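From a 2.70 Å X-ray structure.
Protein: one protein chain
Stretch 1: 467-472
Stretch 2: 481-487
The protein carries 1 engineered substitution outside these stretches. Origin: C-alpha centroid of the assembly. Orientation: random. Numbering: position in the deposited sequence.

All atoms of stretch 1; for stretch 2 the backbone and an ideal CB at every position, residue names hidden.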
# COMPACT_ATOMS: atom_id res chain seq x y z
N ASP D 467 12.95 4.23 9.07
CA ASP D 467 11.61 4.01 8.50
C ASP D 467 11.29 2.54 8.26
O ASP D 467 10.14 2.13 8.42
CB ASP D 467 11.47 4.74 7.15
CG ASP D 467 11.46 6.24 7.29
OD1 ASP D 467 11.09 6.74 8.38
OD2 ASP D 467 11.84 6.92 6.31
N ALA D 468 12.31 1.78 7.85
CA ALA D 468 12.21 0.36 7.48
C ALA D 468 11.46 -0.48 8.52
O ALA D 468 11.68 -0.32 9.72
CB ALA D 468 13.59 -0.21 7.22
N PRO D 469 10.56 -1.37 8.04
CA PRO D 469 9.77 -2.25 8.91
C PRO D 469 10.66 -3.15 9.73
O PRO D 469 11.74 -3.53 9.28
CB PRO D 469 8.94 -3.08 7.92
CG PRO D 469 9.68 -2.96 6.60
CD PRO D 469 10.25 -1.58 6.62
N ARG D 470 10.21 -3.49 10.94
CA ARG D 470 11.07 -4.17 11.89
C ARG D 470 10.52 -5.49 12.37
O ARG D 470 9.32 -5.67 12.48
CB ARG D 470 11.36 -3.27 13.09
CG ARG D 470 12.29 -2.10 12.77
CD ARG D 470 12.34 -1.12 13.91
NE ARG D 470 12.88 0.17 13.50
CZ ARG D 470 12.71 1.31 14.17
NH1 ARG D 470 12.00 1.32 15.30
NH2 ARG D 470 13.23 2.45 13.71
N TRP D 471 11.43 -6.42 12.64
CA TRP D 471 11.09 -7.66 13.28
C TRP D 471 11.75 -7.71 14.65
O TRP D 471 12.74 -7.00 14.88
CB TRP D 471 11.57 -8.84 12.44
CG TRP D 471 13.02 -8.75 12.12
CD1 TRP D 471 13.58 -8.22 10.99
CD2 TRP D 471 14.11 -9.19 12.94
NE1 TRP D 471 14.95 -8.30 11.06
CE2 TRP D 471 15.30 -8.89 12.25
CE3 TRP D 471 14.19 -9.80 14.20
CZ2 TRP D 471 16.55 -9.18 12.78
CZ3 TRP D 471 15.44 -10.08 14.72
CH2 TRP D 471 16.60 -9.78 14.01
N GLN D 472 11.22 -8.53 15.55
CA GLN D 472 11.91 -8.86 16.79
C GLN D 472 11.57 -10.23 17.35
O GLN D 472 10.40 -10.59 17.44
CB GLN D 472 11.73 -7.77 17.86
CG GLN D 472 10.39 -7.68 18.53
CD GLN D 472 10.45 -6.81 19.76
OE1 GLN D 472 11.33 -6.97 20.61
NE2 GLN D 472 9.53 -5.86 19.86
N UNK D 481 6.51 -9.14 14.13
CA UNK D 481 6.80 -8.18 13.05
C UNK D 481 5.81 -7.01 13.00
O UNK D 481 4.72 -7.07 13.59
CB UNK D 481 6.79 -8.90 11.70
N UNK D 482 6.19 -5.95 12.30
CA UNK D 482 5.37 -4.74 12.18
C UNK D 482 4.27 -4.87 11.13
O UNK D 482 4.42 -5.63 10.18
CB UNK D 482 6.26 -3.54 11.84
N UNK D 483 3.17 -4.11 11.30
CA UNK D 483 2.07 -4.11 10.32
C UNK D 483 2.56 -3.86 8.90
O UNK D 483 1.91 -4.27 7.93
CB UNK D 483 1.03 -3.05 10.69
N UNK D 484 3.70 -3.19 8.80
CA UNK D 484 4.28 -2.76 7.53
C UNK D 484 5.37 -3.75 7.06
O UNK D 484 5.95 -3.57 6.00
CB UNK D 484 4.86 -1.35 7.67
N UNK D 485 5.62 -4.79 7.86
CA UNK D 485 6.47 -5.90 7.42
C UNK D 485 5.78 -6.62 6.25
O UNK D 485 4.62 -7.02 6.37
CB UNK D 485 6.75 -6.87 8.57
N UNK D 486 6.50 -6.76 5.13
CA UNK D 486 5.95 -7.35 3.91
C UNK D 486 5.35 -8.76 4.15
O UNK D 486 6.03 -9.67 4.65
CB UNK D 486 7.04 -7.43 2.84
N UNK D 487 4.07 -8.89 3.78
CA UNK D 487 3.23 -10.03 4.16
C UNK D 487 3.63 -11.32 3.47
O UNK D 487 3.63 -12.38 4.10
CB UNK D 487 1.76 -9.72 3.85

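Position 481 is extended (phi/psi -126/163) and lies opposite Trp471 in an antiparallel, non-hydrogen-bonded pair, with the two CA atoms 4.3 Å apart. Its CB points to the same face of the sheet as that of Trp471, and the ideal CB is 4.2 Å from Arg470 O. A beta-branched or other apolar side chain would suit the strand geometry and the neighbouring tryptophan. The residue is Val481, whose CG1 packs 3.9 Å from Trp471 CB; its CA also makes a CA-H...O contact with Arg470 O, at 3.6 Å.

At position 482 the backbone N donates to Arg470 O at 3.1 Å, a bond proline could not make. CA-to-CB points toward stretch 1, where the amide of Arg470 is a donor available to a side chain of sufficient reach. Glutamate or glutamine could supply an acceptor, and a smaller polar residue would fit the backbone but reach less far. The residue is Glu482. With chi1 near m and chi2 near t, its chain extends until OE2 accepts a weak hydrogen bond from Arg470 N at 2.7 Å, with an N-H...O angle of 124°.

At position 483, phi/psi of -52/-25 fits the second residue of a type I turn, and CB points away from stretch 1 with nothing of it within 5.5 Å. Proline is favoured by that phi, though many residues could serve. It is Pro483, which makes no contact with stretch 1.

Position 484, at -98/0, is the third turn residue; its CB points sideways, 4.4 Å from Pro469 CB. Asp, Asn, Ser, Thr or Gly would suit the turn. Thr484 places its CG2 methyl 3.9 Å from Pro469 CB, and its carbonyl O approaches that same CB to 3.6 Å.

Position 485 closes the turn, its N donating to the carbonyl O of 482 at 2.7 Å, which argues against proline. The ideal CB is 4.4 Å from Pro469 CB and 4.8 Å from Arg470 O, so an apolar side chain, aliphatic or aromatic, is plausible. Phe485, with chi1 near t, places ring atom CE2 4.3 Å from Trp471 CB, while the Phe485 CB remains 4.5 Å from Pro469 CB.

Position 486, at -55/124, directly precedes a helix; serine, threonine, aspartate or proline would suit. Pro486 brings its CD within 4.2 Å of Pro469 CG, extending the apolar patch.

Position 487 begins the helix, out of reach of stretch 1; the choice is wide, and it is Val487.

Stretch 2 481-487: VEPTFPV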
# COMPACT_ATOMS: atom_id res chain seq x y z
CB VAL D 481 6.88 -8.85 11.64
CG1 VAL D 481 7.95 -9.94 11.63
CG2 VAL D 481 5.50 -9.39 11.18
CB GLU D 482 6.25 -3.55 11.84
CG GLU D 482 6.97 -2.96 13.04
CD GLU D 482 7.63 -1.63 12.74
OE1 GLU D 482 7.05 -0.58 13.15
OE2 GLU D 482 8.71 -1.63 12.12
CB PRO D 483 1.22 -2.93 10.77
CG PRO D 483 1.46 -2.82 12.21
CD PRO D 483 2.88 -3.22 12.44
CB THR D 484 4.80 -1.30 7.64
OG1 THR D 484 5.54 -0.95 6.47
CG2 THR D 484 5.68 -1.13 8.88
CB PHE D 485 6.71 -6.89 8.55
CG PHE D 485 7.81 -7.86 8.28
CD1 PHE D 485 7.56 -9.07 7.63
CD2 PHE D 485 9.11 -7.58 8.69
CE1 PHE D 485 8.59 -9.98 7.37
CE2 PHE D 485 10.14 -8.48 8.44
CZ PHE D 485 9.88 -9.68 7.78
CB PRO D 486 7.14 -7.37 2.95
CG PRO D 486 8.34 -7.19 3.81
CD PRO D 486 7.91 -6.37 4.95
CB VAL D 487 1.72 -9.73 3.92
CG1 VAL D 487 0.85 -10.91 4.30
CG2 VAL D 487 1.28 -8.48 4.70
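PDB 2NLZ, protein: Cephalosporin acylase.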